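Local coordinates for protein 6-pyruvoyl tetrahydrobiopterin synthase (Plasmodium vivax, PDB 3LX3) that belongs to the 6-pyruvoyl tetrahydropterin synthase family and binds a zinc ion and 2-amino-1,5-dihydropteridine-4,6-dione, at residues N53-R59 with Y161-S167; G138-N143 with T175-N179. The contacts are given in a common frame with arbitrary orientation. Numbering follows the deposited sequence.

After strand 20-40, the chain reaches 53-59 on strand 48-61. After 101 residues, which include helices 71-85 and 134-149, it comes back as strand 161-167 and pairs antiparallel with 53-59, closing the long loop of interaction 1. Interaction 2 opens inside that loop, at 138-143 on helix 134-149, and closes beyond it, at 175-179. The two contacts therefore cross rather than nest. Interaction 1 joins two neighbouring inner strands of the antiparallel sheet, while interaction 2 sets a helix against strand 172-179, the outermost one within this chain. They meet at several points, among them M162 O with R178 N and the hydroxyls of T165 and T175, both probable hydrogen bonds.

Interaction 1 of 2, residues N53-R59 with Y161-S167; sequences NVSLRLR and YMEVTVS
Two extended strands, 53-59 and 161-167, lie antiparallel, their axes 4.7 Å apart at closest and at 162°. N53 pairs with S167, S55 with T165 and R57 with E163 as hydrogen-bonded pairs; R57 N to E163 O and E163 N to R57 O are both 2.8 Å. V54-V166, L56-V164 and L58-M162 are non-hydrogen-bonded pairs, with CA-CA distances of 4.6-4.7 Å.

These last six residues make a closely fitted apolar face. M162, in the m/m/m rotamer, curls its thioether into the hollow between two leucines: SD lies 3.8 Å from L58 CB, and CE 3.8 Å from L56 CD1. That same L56 CD1 reaches V164 CG2 at 4.2 Å. V54 then wedges between two valines, its CG1 4.3 Å from V164 CG1 and its CG2 4.2 Å from V166 CG2. Helices 71-85 and 134-149 cover this surface.

On the other face, R59 (chi1 m) folds over the Y161 ring (chi1 t), its guanidinium flat on it in a cation-pi stack, with CZ 3.9 Å from the ring centroid; E22 holds R59 NE. E163 receives Y161 OH on OE1 (2.7 Å) and forms a salt bridge from OE2 to R57 NE (3.1 Å).

Strands 20-40 and 48-61, helices 71-85 and 134-149 on one sheet face, then strands 161-167 and 172-179 give the tunnelling (T) fold.

Interaction 2 of 2, residues G138-N143 with T175-N179; sequences GLYILN and TVHRN
This is a helix-on-sheet contact in the T-fold: 138-143, within helix 134-149, rests on 175-179, the edge strand of the antiparallel sheet within this chain. The helix is regular, with L142 N hydrogen-bonded to G138 O at 2.9 Å, and the strand is extended. Their axes come within 8.2 Å and their N-to-C directions differ by 36°, so the helix runs obliquely along the strand. The closest CA pairs are L139-V176 at 6.3 Å and L142-H177 at 7.3 Å.

V176 (chi1 m) points at the helix and fits against the turn G138-L142. Its CG2 lies 3.5 Å from G138 O and 4.0 Å from L142 CD2, while its CG1 meets L139 CD2 at 3.9 Å; L139 points sideways but in the m/t rotamer extends its tip to the valine. At the end of that turn, L142 (t/p) is aimed at the strand and lays CD2 across the backbone, 3.6 Å from H177 C, with R178 CB at 4.2 Å.

T175 and H177 point away from the helix; T175 OG1 hydrogen-bonds T165 OG1, and the H177 ring meets that of Y161. T175 also pairs antiparallel with a strand of a neighbouring subunit, so the sheet continues across the interface, and I20 of that subunit packs on V176.

A polar clasp ends the contact. R178, extended through chi2 and turned at chi3 (m), donates from NH2 to N143 OD1 (2.9 Å), and a water donates to N143 OD1 at 2.8 Å and to N143 O at 2.9 Å.

Interaction 1 of 2, residues N53-R59 with Y161-S167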
loop_
_atom_site.group_PDB
_atom_site.type_symbol
_atom_site.label_atom_id
_atom_site.label_comp_id
_atom_site.label_asym_id
_atom_site.label_seq_id
_atom_site.Cartn_x
_atom_site.Cartn_y
_atom_site.Cartn_z
ATOM N N ASN A 53 2.105 -14.004 -4.957
ATOM C CA ASN A 53 2.035 -12.932 -5.934
ATOM C C ASN A 53 3.279 -12.926 -6.835
ATOM O O ASN A 53 4.368 -13.238 -6.374
ATOM C CB ASN A 53 1.976 -11.612 -5.191
ATOM C CG ASN A 53 1.710 -10.480 -6.104
ATOM O OD1 ASN A 53 2.635 -9.749 -6.476
ATOM N ND2 ASN A 53 0.488 -10.380 -6.557
ATOM N N VAL A 54 3.099 -12.590 -8.117
ATOM C CA VAL A 54 4.149 -12.616 -9.124
ATOM C C VAL A 54 4.220 -11.261 -9.756
ATOM O O VAL A 54 3.200 -10.717 -10.183
ATOM C CB VAL A 54 3.786 -13.603 -10.291
ATOM C CG1 VAL A 54 4.794 -13.471 -11.453
ATOM C CG2 VAL A 54 3.736 -14.984 -9.795
ATOM N N SER A 55 5.442 -10.749 -9.885
ATOM C CA SER A 55 5.686 -9.619 -10.768
ATOM C C SER A 55 6.697 -9.980 -11.831
ATOM O O SER A 55 7.547 -10.829 -11.635
ATOM C CB SER A 55 6.112 -8.388 -10.012
ATOM O OG SER A 55 7.368 -8.578 -9.432
ATOM N N LEU A 56 6.622 -9.290 -12.963
ATOM C CA LEU A 56 7.546 -9.501 -14.080
ATOM C C LEU A 56 8.199 -8.184 -14.452
ATOM O O LEU A 56 7.510 -7.172 -14.613
ATOM C CB LEU A 56 6.790 -10.056 -15.298
ATOM C CG LEU A 56 7.526 -10.112 -16.631
ATOM C CD1 LEU A 56 8.645 -11.151 -16.591
ATOM C CD2 LEU A 56 6.514 -10.434 -17.748
ATOM N N ARG A 57 9.529 -8.242 -14.581
ATOM C CA ARG A 57 10.342 -7.131 -15.051
ATOM C C ARG A 57 11.109 -7.598 -16.279
ATOM O O ARG A 57 11.583 -8.740 -16.339
ATOM C CB ARG A 57 11.298 -6.710 -13.951
ATOM C CG ARG A 57 12.260 -5.567 -14.234
ATOM C CD ARG A 57 12.972 -5.187 -12.902
ATOM N NE ARG A 57 12.089 -5.341 -11.723
ATOM C CZ ARG A 57 11.785 -4.408 -10.814
ATOM N NH1 ARG A 57 12.291 -3.187 -10.859
ATOM N NH2 ARG A 57 10.968 -4.721 -9.816
ATOM N N LEU A 58 11.260 -6.702 -17.235
ATOM C CA LEU A 58 12.056 -7.028 -18.414
ATOM C C LEU A 58 12.735 -5.781 -18.935
ATOM O O LEU A 58 12.371 -4.663 -18.550
ATOM C CB LEU A 58 11.210 -7.697 -19.491
ATOM C CG LEU A 58 9.968 -6.989 -20.076
ATOM C CD1 LEU A 58 10.354 -5.878 -21.044
ATOM C CD2 LEU A 58 9.095 -8.012 -20.795
ATOM N N ARG A 59 13.738 -5.955 -19.799
ATOM C CA ARG A 59 14.477 -4.851 -20.416
ATOM C C ARG A 59 14.585 -5.076 -21.915
ATOM O O ARG A 59 14.794 -6.232 -22.379
ATOM C CB ARG A 59 15.888 -4.730 -19.840
ATOM C CG ARG A 59 15.911 -4.451 -18.346
ATOM C CD ARG A 59 17.258 -4.604 -17.753
ATOM N NE ARG A 59 17.202 -4.496 -16.301
ATOM C CZ ARG A 59 18.068 -5.070 -15.478
ATOM N NH1 ARG A 59 19.066 -5.797 -15.961
ATOM N NH2 ARG A 59 17.934 -4.906 -14.175
ATOM N N TYR A 161 16.295 -9.406 -21.277
ATOM C CA TYR A 161 16.328 -9.703 -19.852
ATOM C C TYR A 161 14.917 -9.899 -19.350
ATOM O O TYR A 161 14.033 -9.081 -19.632
ATOM C CB TYR A 161 16.955 -8.529 -19.121
ATOM C CG TYR A 161 17.083 -8.679 -17.625
ATOM C CD1 TYR A 161 18.175 -9.346 -17.065
ATOM C CD2 TYR A 161 16.150 -8.129 -16.781
ATOM C CE1 TYR A 161 18.290 -9.461 -15.661
ATOM C CE2 TYR A 161 16.260 -8.245 -15.382
ATOM C CZ TYR A 161 17.342 -8.895 -14.852
ATOM O OH TYR A 161 17.490 -9.058 -13.496
ATOM N N MET A 162 14.706 -11.011 -18.619
ATOM C CA MET A 162 13.409 -11.363 -18.041
ATOM C C MET A 162 13.652 -11.705 -16.584
ATOM O O MET A 162 14.623 -12.387 -16.263
ATOM C CB MET A 162 12.816 -12.590 -18.755
ATOM C CG MET A 162 12.412 -12.286 -20.201
ATOM S SD MET A 162 10.873 -11.411 -20.276
ATOM C CE MET A 162 9.765 -12.735 -19.853
ATOM N N GLU A 163 12.784 -11.185 -15.720
ATOM C CA GLU A 163 12.966 -11.341 -14.268
ATOM C C GLU A 163 11.615 -11.467 -13.581
ATOM O O GLU A 163 10.706 -10.664 -13.789
ATOM C CB GLU A 163 13.721 -10.132 -13.722
ATOM C CG GLU A 163 13.859 -10.067 -12.214
ATOM C CD GLU A 163 14.275 -8.676 -11.746
ATOM O OE1 GLU A 163 15.439 -8.308 -11.991
ATOM O OE2 GLU A 163 13.458 -8.025 -11.088
ATOM N N VAL A 164 11.473 -12.509 -12.772
ATOM C CA VAL A 164 10.287 -12.757 -11.987
ATOM C C VAL A 164 10.568 -12.626 -10.498
ATOM O O VAL A 164 11.599 -13.102 -10.001
ATOM C CB VAL A 164 9.748 -14.195 -12.289
ATOM C CG1 VAL A 164 8.875 -14.759 -11.216
ATOM C CG2 VAL A 164 9.051 -14.208 -13.682
ATOM N N THR A 165 9.638 -11.970 -9.800
ATOM C CA THR A 165 9.607 -11.914 -8.343
ATOM C C THR A 165 8.361 -12.652 -7.900
ATOM O O THR A 165 7.270 -12.363 -8.354
ATOM C CB THR A 165 9.622 -10.470 -7.822
ATOM O OG1 THR A 165 10.828 -9.831 -8.291
ATOM C CG2 THR A 165 9.571 -10.468 -6.303
ATOM N N VAL A 166 8.539 -13.621 -7.004
ATOM C CA VAL A 166 7.417 -14.336 -6.359
ATOM C C VAL A 166 7.489 -14.052 -4.870
ATOM O O VAL A 166 8.550 -14.077 -4.229
ATOM C CB VAL A 166 7.502 -15.846 -6.611
ATOM C CG1 VAL A 166 6.400 -16.581 -5.775
ATOM C CG2 VAL A 166 7.377 -16.170 -8.090
ATOM N N SER A 167 6.331 -13.767 -4.289
ATOM C CA SER A 167 6.235 -13.681 -2.825
ATOM C C SER A 167 5.252 -14.686 -2.268
ATOM O O SER A 167 4.184 -14.860 -2.854
ATOM C CB SER A 167 5.858 -12.283 -2.444
ATOM O OG SER A 167 4.597 -11.891 -2.864
#

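Interaction 2 of 2, residues G138-N143 with T175-N179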
loop_
_atom_site.group_PDB
_atom_site.type_symbol
_atom_site.label_atom_id
_atom_site.label_comp_id
_atom_site.label_asym_id
_atom_site.label_seq_id
_atom_site.Cartn_x
_atom_site.Cartn_y
_atom_site.Cartn_z
ATOM N N GLY A 138 9.645 -19.504 -8.178
ATOM C CA GLY A 138 10.013 -18.426 -9.077
ATOM C C GLY A 138 10.744 -18.897 -10.336
ATOM O O GLY A 138 10.459 -18.437 -11.448
ATOM N N LEU A 139 11.711 -19.797 -10.200
ATOM C CA LEU A 139 12.391 -20.358 -11.361
ATOM C C LEU A 139 11.415 -21.018 -12.338
ATOM O O LEU A 139 11.524 -20.844 -13.539
ATOM C CB LEU A 139 13.505 -21.363 -10.969
ATOM C CG LEU A 139 14.834 -20.892 -10.403
ATOM C CD1 LEU A 139 15.675 -22.149 -10.094
ATOM C CD2 LEU A 139 15.599 -19.981 -11.389
ATOM N N TYR A 140 10.472 -21.792 -11.793
ATOM C CA TYR A 140 9.482 -22.471 -12.596
ATOM C C TYR A 140 8.642 -21.436 -13.364
ATOM O O TYR A 140 8.413 -21.575 -14.572
ATOM C CB TYR A 140 8.575 -23.342 -11.699
ATOM C CG TYR A 140 7.404 -23.866 -12.457
ATOM C CD1 TYR A 140 7.560 -24.883 -13.370
ATOM C CD2 TYR A 140 6.134 -23.325 -12.262
ATOM C CE1 TYR A 140 6.491 -25.366 -14.088
ATOM C CE2 TYR A 140 5.060 -23.803 -12.984
ATOM C CZ TYR A 140 5.245 -24.825 -13.881
ATOM O OH TYR A 140 4.176 -25.301 -14.613
ATOM N N ILE A 141 8.193 -20.403 -12.649
ATOM C CA ILE A 141 7.326 -19.385 -13.273
ATOM C C ILE A 141 8.071 -18.631 -14.354
ATOM O O ILE A 141 7.500 -18.349 -15.428
ATOM C CB ILE A 141 6.733 -18.453 -12.236
ATOM C CG1 ILE A 141 5.721 -19.228 -11.401
ATOM C CG2 ILE A 141 6.085 -17.208 -12.883
ATOM C CD1 ILE A 141 5.055 -18.446 -10.342
ATOM N N LEU A 142 9.316 -18.282 -14.090
ATOM C CA LEU A 142 10.120 -17.599 -15.102
ATOM C C LEU A 142 10.199 -18.418 -16.393
ATOM O O LEU A 142 10.006 -17.899 -17.498
ATOM C CB LEU A 142 11.541 -17.333 -14.583
ATOM C CG LEU A 142 12.548 -16.701 -15.550
ATOM C CD1 LEU A 142 12.045 -15.338 -16.003
ATOM C CD2 LEU A 142 13.904 -16.596 -14.861
ATOM N N ASN A 143 10.517 -19.710 -16.257
ATOM C CA ASN A 143 10.595 -20.571 -17.423
ATOM C C ASN A 143 9.252 -20.647 -18.160
ATOM O O ASN A 143 9.190 -20.538 -19.393
ATOM C CB ASN A 143 11.045 -21.973 -17.023
ATOM C CG ASN A 143 11.328 -22.845 -18.217
ATOM O OD1 ASN A 143 12.277 -22.606 -18.948
ATOM N ND2 ASN A 143 10.502 -23.863 -18.420
ATOM N N THR A 175 13.519 -13.330 -6.190
ATOM C CA THR A 175 13.650 -12.825 -7.555
ATOM C C THR A 175 14.716 -13.587 -8.342
ATOM O O THR A 175 15.879 -13.774 -7.883
ATOM C CB THR A 175 14.022 -11.337 -7.537
ATOM O OG1 THR A 175 12.971 -10.649 -6.863
ATOM C CG2 THR A 175 14.154 -10.781 -8.940
ATOM N N VAL A 176 14.330 -14.053 -9.542
ATOM C CA VAL A 176 15.193 -14.810 -10.435
ATOM C C VAL A 176 15.120 -14.194 -11.831
ATOM O O VAL A 176 14.117 -13.579 -12.193
ATOM C CB VAL A 176 14.814 -16.321 -10.451
ATOM C CG1 VAL A 176 15.073 -16.945 -9.070
ATOM C CG2 VAL A 176 13.385 -16.510 -10.900
ATOM N N HIS A 177 16.185 -14.358 -12.608
ATOM C CA HIS A 177 16.242 -13.773 -13.957
ATOM C C HIS A 177 16.954 -14.661 -14.939
ATOM O O HIS A 177 17.667 -15.620 -14.561
ATOM C CB HIS A 177 16.933 -12.396 -13.933
ATOM C CG HIS A 177 18.384 -12.449 -13.640
ATOM N ND1 HIS A 177 18.906 -12.153 -12.398
ATOM C CD2 HIS A 177 19.435 -12.760 -14.434
ATOM C CE1 HIS A 177 20.225 -12.282 -12.445
ATOM N NE2 HIS A 177 20.572 -12.649 -13.668
ATOM N N ARG A 178 16.722 -14.330 -16.207
ATOM C CA ARG A 178 17.420 -14.922 -17.326
ATOM C C ARG A 178 17.766 -13.822 -18.313
ATOM O O ARG A 178 16.958 -12.984 -18.686
ATOM C CB ARG A 178 16.575 -15.995 -17.984
ATOM C CG ARG A 178 17.377 -16.906 -18.905
ATOM C CD ARG A 178 16.472 -17.811 -19.728
ATOM N NE ARG A 178 15.677 -18.728 -18.904
ATOM C CZ ARG A 178 14.734 -19.542 -19.391
ATOM N NH1 ARG A 178 14.447 -19.553 -20.677
ATOM N NH2 ARG A 178 14.075 -20.322 -18.565
ATOM N N ASN A 179 19.009 -13.883 -18.788
ATOM C CA ASN A 179 19.442 -13.048 -19.892
ATOM C C ASN A 179 19.132 -13.846 -21.152
ATOM O O ASN A 179 19.452 -15.048 -21.217
ATOM C CB ASN A 179 20.946 -12.818 -19.789
ATOM C CG ASN A 179 21.316 -12.059 -18.534
ATOM O OD1 ASN A 179 21.002 -10.879 -18.399
ATOM N ND2 ASN A 179 21.988 -12.731 -17.613
HETATM O O HOH W 1 11.508 -21.032 -21.121
#